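Local coordinates for PaaX domain-containing protein, C-domain protein (Mycobacterium tuberculosis, PDB 3KFW) that is of unknown function but, as a member of the PaaX family of transcriptional repressors, probably acts as a DNA-binding regulator, at residues Arg82-His85 / Gly86-Met90; Val192-Leu195 / Leu196-Pro199. All blocks are in the same frame, centred on the assembly; numbering follows the deposited sequence.

Interaction 1: Arg82-His85 / Gly86-Met90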
loop_
_atom_site.group_PDB
_atom_site.type_symbol
_atom_site.label_atom_id
_atom_site.label_comp_id
_atom_site.label_asym_id
_atom_site.label_seq_id
_atom_site.Cartn_x
_atom_site.Cartn_y
_atom_site.Cartn_z
ATOM N N ARG A 82 -12.288 -23.350 18.471
ATOM C CA ARG A 82 -13.732 -23.619 18.395
ATOM C C ARG A 82 -14.097 -24.229 17.021
ATOM O O ARG A 82 -13.509 -23.803 15.981
ATOM C CB ARG A 82 -14.520 -22.309 18.614
ATOM C CG ARG A 82 -14.708 -21.886 20.090
ATOM C CD ARG A 82 -15.469 -20.547 20.235
ATOM N NE ARG A 82 -14.683 -19.402 19.768
ATOM C CZ ARG A 82 -14.840 -18.785 18.596
ATOM N NH1 ARG A 82 -14.057 -17.762 18.288
ATOM N NH2 ARG A 82 -15.776 -19.176 17.739
ATOM N N ALA A 83 -15.035 -25.198 17.006
ATOM C CA ALA A 83 -15.647 -25.684 15.740
ATOM C C ALA A 83 -15.974 -24.509 14.809
ATOM O O ALA A 83 -16.529 -23.501 15.244
ATOM C CB ALA A 83 -16.891 -26.511 15.996
ATOM N N TRP A 84 -15.618 -24.624 13.538
ATOM C CA TRP A 84 -15.606 -23.435 12.664
ATOM C C TRP A 84 -16.788 -23.344 11.698
ATOM O O TRP A 84 -17.255 -24.348 11.178
ATOM C CB TRP A 84 -14.264 -23.347 11.916
ATOM C CG TRP A 84 -13.998 -22.136 11.069
ATOM C CD1 TRP A 84 -13.736 -20.866 11.502
ATOM C CD2 TRP A 84 -13.900 -22.099 9.636
ATOM N NE1 TRP A 84 -13.482 -20.028 10.419
ATOM C CE2 TRP A 84 -13.578 -20.762 9.267
ATOM C CE3 TRP A 84 -14.054 -23.066 8.626
ATOM C CZ2 TRP A 84 -13.390 -20.374 7.937
ATOM C CZ3 TRP A 84 -13.903 -22.685 7.308
ATOM C CH2 TRP A 84 -13.573 -21.343 6.972
ATOM N N HIS A 85 -17.240 -22.118 11.451
ATOM C CA HIS A 85 -18.436 -21.895 10.660
ATOM C C HIS A 85 -18.250 -20.964 9.481
ATOM O O HIS A 85 -19.223 -20.445 8.968
ATOM C CB HIS A 85 -19.591 -21.453 11.551
ATOM C CG HIS A 85 -20.100 -22.553 12.414
ATOM N ND1 HIS A 85 -20.851 -23.600 11.914
ATOM C CD2 HIS A 85 -19.951 -22.792 13.737
ATOM C CE1 HIS A 85 -21.148 -24.436 12.894
ATOM N NE2 HIS A 85 -20.611 -23.969 14.010
ATOM N N GLY A 86 -17.009 -20.781 9.040
ATOM C CA GLY A 86 -16.724 -20.146 7.733
ATOM C C GLY A 86 -16.306 -18.698 7.792
ATOM O O GLY A 86 -16.027 -18.075 6.747
ATOM N N ASN A 87 -16.263 -18.159 9.011
ATOM C CA ASN A 87 -15.979 -16.755 9.231
ATOM C C ASN A 87 -14.509 -16.503 9.504
ATOM O O ASN A 87 -13.848 -17.337 10.130
ATOM C CB ASN A 87 -16.808 -16.200 10.369
ATOM C CG ASN A 87 -18.269 -16.108 10.021
ATOM O OD1 ASN A 87 -18.705 -15.196 9.327
ATOM N ND2 ASN A 87 -19.043 -17.049 10.523
ATOM N N TRP A 88 -14.032 -15.348 9.042
ATOM C CA TRP A 88 -12.678 -14.915 9.221
ATOM C C TRP A 88 -12.632 -13.614 10.033
ATOM O O TRP A 88 -13.451 -12.711 9.838
ATOM C CB TRP A 88 -12.052 -14.649 7.832
ATOM C CG TRP A 88 -11.915 -15.894 7.010
ATOM C CD1 TRP A 88 -12.933 -16.596 6.388
ATOM C CD2 TRP A 88 -10.709 -16.597 6.714
ATOM N NE1 TRP A 88 -12.425 -17.670 5.725
ATOM C CE2 TRP A 88 -11.069 -17.710 5.897
ATOM C CE3 TRP A 88 -9.369 -16.380 7.015
ATOM C CZ2 TRP A 88 -10.127 -18.634 5.418
ATOM C CZ3 TRP A 88 -8.422 -17.265 6.520
ATOM C CH2 TRP A 88 -8.818 -18.417 5.740
ATOM N N HIS A 89 -11.670 -13.514 10.938
ATOM C CA HIS A 89 -11.319 -12.233 11.520
ATOM C C HIS A 89 -10.519 -11.451 10.509
ATOM O O HIS A 89 -9.634 -12.009 9.867
ATOM C CB HIS A 89 -10.507 -12.416 12.808
ATOM C CG HIS A 89 -11.348 -12.827 13.982
ATOM N ND1 HIS A 89 -10.850 -13.555 15.050
ATOM C CD2 HIS A 89 -12.665 -12.620 14.240
ATOM C CE1 HIS A 89 -11.817 -13.745 15.924
ATOM N NE2 HIS A 89 -12.923 -13.188 15.458
HETATM N N MSE A 90 -10.803 -10.158 10.386
HETATM C CA MSE A 90 -10.086 -9.307 9.440
HETATM C C MSE A 90 -9.627 -8.011 10.056
HETATM O O MSE A 90 -10.391 -7.241 10.620
HETATM C CB MSE A 90 -10.958 -9.000 8.250
HETATM C CG MSE A 90 -10.156 -8.687 7.005
HETATM SE SE MSE A 90 -11.347 -8.610 5.449
HETATM C CE MSE A 90 -11.292 -6.678 5.532
#
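W84 NE1 donates a hydrogen bond to N87 O, 2.7 Å away and bent to 146° at the hydrogen. The acceptor stands somewhat out of the indole plane, and the donor is likewise tilted from the carbonyl plane. The first torsion of W84, -174°, carries its ring back over the chain that follows, so that a side chain three residues upstream reaches a backbone oxygen, and the NE1 bond restrains the rotation of the indole.

The chain beneath that ring packs by contact of peptide with aromatic face. G86 CA lies 3.4 Å from the centroid of the six-membered ring, close to the ring normal, a CH-pi contact, while G86 N rests over the same face. The backbone turns here through the positive phi of G86, which puts no side chain between its own backbone and the indole face.

This loop leads into strand 88-93, an inner strand of the antiparallel sheet in the PaaX central Cas2-like domain. N87 pairs through its backbone with D127, and W88 with A146, each on a different flanking side of the sheet.

Between the two indoles the contact is aromatic, an offset edge-to-face pair. The six-membered ring of W84 presents its edge to the five-membered ring of W88, centroids 5.5 Å apart and planes at 87°, and W84 CZ2 comes within 3.6 Å of W88 NE1. P126 and P151 touch both tryptophans, and W88 also meets L154 and L158 of helix 151-158.

Interaction 2: Val192-Leu195 / Leu196-Pro199; sequences VRHL and LTDP
L196 N bonds back to V192 O at 3.2 Å, an i to i+4 link at the C-terminal end of helix 181-195. Beyond it the spacing shortens. T197 N reaches H194 O at 3.2 Å, and D198 N reaches L195 O at 2.7 Å, closing a type I beta turn from L195 to D198. The backbone tightens through these two bonds, and D198 then leaves the helical backbone conformation (psi 127°).

Among the side chains, T197 ties the turn to the helix through its hydroxyl. Its OG1, held between the backbone N and carbonyl carbon (chi1 79°), donates to H194 O at 3.0 Å and lies close to the carbonyl plane, tilted from it by 15°. One oxygen thus receives two bonds from the same residue, one from the backbone and one from the side chain. T197 OG1 also bonds to W164 NE1, while the H194 ring stacks on W164 and its NE2 bonds to W164 O.

L196 lies back along the last turn, its CG 3.5 Å from V192 O and its CB 3.6 Å from R193 O. The carboxylate of D198 serves partners farther on: OD2 forms a salt bridge with R216 of helix 212-234, and OD1 accepts from M200 N.

Such a helix C-terminus, where i to i+4 bonding gives way to i to i+3 bonds and a type I turn, here releases the chain into the loop leading to helix 212-234 in the PaaX-like C-terminal region.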
loop_
_atom_site.group_PDB
_atom_site.type_symbol
_atom_site.label_atom_id
_atom_site.label_comp_id
_atom_site.label_asym_id
_atom_site.label_seq_id
_atom_site.Cartn_x
_atom_site.Cartn_y
_atom_site.Cartn_z
ATOM N N VAL A 192 9.223 -26.713 18.903
ATOM C CA VAL A 192 8.520 -25.702 19.632
ATOM C C VAL A 192 8.540 -24.446 18.798
ATOM O O VAL A 192 7.496 -23.816 18.657
ATOM C CB VAL A 192 9.109 -25.455 21.041
ATOM C CG1 VAL A 192 8.641 -24.108 21.628
ATOM C CG2 VAL A 192 8.686 -26.560 21.942
ATOM N N ARG A 193 9.705 -24.076 18.258
ATOM C CA ARG A 193 9.811 -22.862 17.396
ATOM C C ARG A 193 8.949 -22.993 16.137
ATOM O O ARG A 193 8.404 -22.024 15.648
ATOM C CB ARG A 193 11.270 -22.518 17.028
ATOM C CG ARG A 193 12.034 -21.918 18.219
ATOM C CD ARG A 193 13.452 -21.477 17.838
ATOM N NE ARG A 193 14.458 -22.533 18.069
ATOM C CZ ARG A 193 15.038 -23.242 17.093
ATOM N NH1 ARG A 193 14.709 -22.999 15.831
ATOM N NH2 ARG A 193 15.946 -24.184 17.388
ATOM N N HIS A 194 8.810 -24.208 15.639
ATOM C CA HIS A 194 7.977 -24.408 14.504
ATOM C C HIS A 194 6.475 -24.306 14.841
ATOM O O HIS A 194 5.713 -23.685 14.088
ATOM C CB HIS A 194 8.307 -25.723 13.818
ATOM C CG HIS A 194 7.822 -25.788 12.411
ATOM N ND1 HIS A 194 8.034 -24.767 11.510
ATOM C CD2 HIS A 194 7.133 -26.741 11.746
ATOM C CE1 HIS A 194 7.528 -25.103 10.336
ATOM N NE2 HIS A 194 6.979 -26.299 10.453
ATOM N N LEU A 195 6.044 -24.895 15.935
ATOM C CA LEU A 195 4.639 -24.759 16.333
ATOM C C LEU A 195 4.191 -23.306 16.596
ATOM O O LEU A 195 3.027 -22.945 16.343
ATOM C CB LEU A 195 4.341 -25.632 17.536
ATOM C CG LEU A 195 4.512 -27.124 17.229
ATOM C CD1 LEU A 195 4.656 -27.973 18.487
ATOM C CD2 LEU A 195 3.360 -27.629 16.372
ATOM N N LEU A 196 5.127 -22.477 17.068
ATOM C CA LEU A 196 4.863 -21.089 17.421
ATOM C C LEU A 196 4.276 -20.360 16.243
ATOM O O LEU A 196 3.507 -19.395 16.440
ATOM C CB LEU A 196 6.145 -20.370 17.875
ATOM C CG LEU A 196 6.595 -20.518 19.350
ATOM C CD1 LEU A 196 7.825 -19.630 19.562
ATOM C CD2 LEU A 196 5.507 -20.155 20.347
ATOM N N THR A 197 4.661 -20.820 15.042
ATOM C CA THR A 197 4.203 -20.253 13.786
ATOM C C THR A 197 3.019 -20.997 13.194
ATOM O O THR A 197 2.611 -20.678 12.080
ATOM C CB THR A 197 5.324 -20.190 12.673
ATOM O OG1 THR A 197 5.499 -21.465 12.084
ATOM C CG2 THR A 197 6.700 -19.652 13.204
ATOM N N ASP A 198 2.485 -22.003 13.915
ATOM C CA ASP A 198 1.392 -22.810 13.406
ATOM C C ASP A 198 0.181 -21.917 13.099
ATOM O O ASP A 198 -0.269 -21.148 13.979
ATOM C CB ASP A 198 0.999 -23.852 14.435
ATOM C CG ASP A 198 -0.017 -24.905 13.884
ATOM O OD1 ASP A 198 -0.802 -24.673 12.918
ATOM O OD2 ASP A 198 -0.017 -26.005 14.446
ATOM N N PRO A 199 -0.360 -22.016 11.860
ATOM C CA PRO A 199 -1.513 -21.168 11.607
ATOM C C PRO A 199 -2.795 -21.629 12.281
ATOM O O PRO A 199 -3.784 -20.915 12.213
ATOM C CB PRO A 199 -1.627 -21.154 10.083
ATOM C CG PRO A 199 -0.888 -22.331 9.635
ATOM C CD PRO A 199 0.207 -22.530 10.606
#

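Two ways of redirecting a chain next to regular structure are illustrated here. Interaction 1 lies at the surface, in the Cas2-like region, where a loop enters a strand; interaction 2 lies near the centre of the chain, partly buried, where a helix ends. Their nearest atoms are about 8 Å apart, and they do not touch. Interaction 1 relies on aromatic surfaces, with a single hydrogen bond across its segments. Interaction 2 relies on successive backbone bonds and a hydroxyl, with no aromatic pair between its own segments. The main neighbours differ: strand 122-126 and helix 151-158 pack against the first, helices 161-177 and 212-234 against the second, which R125 of strand 122-126 also reaches through a weak bond to P199 O.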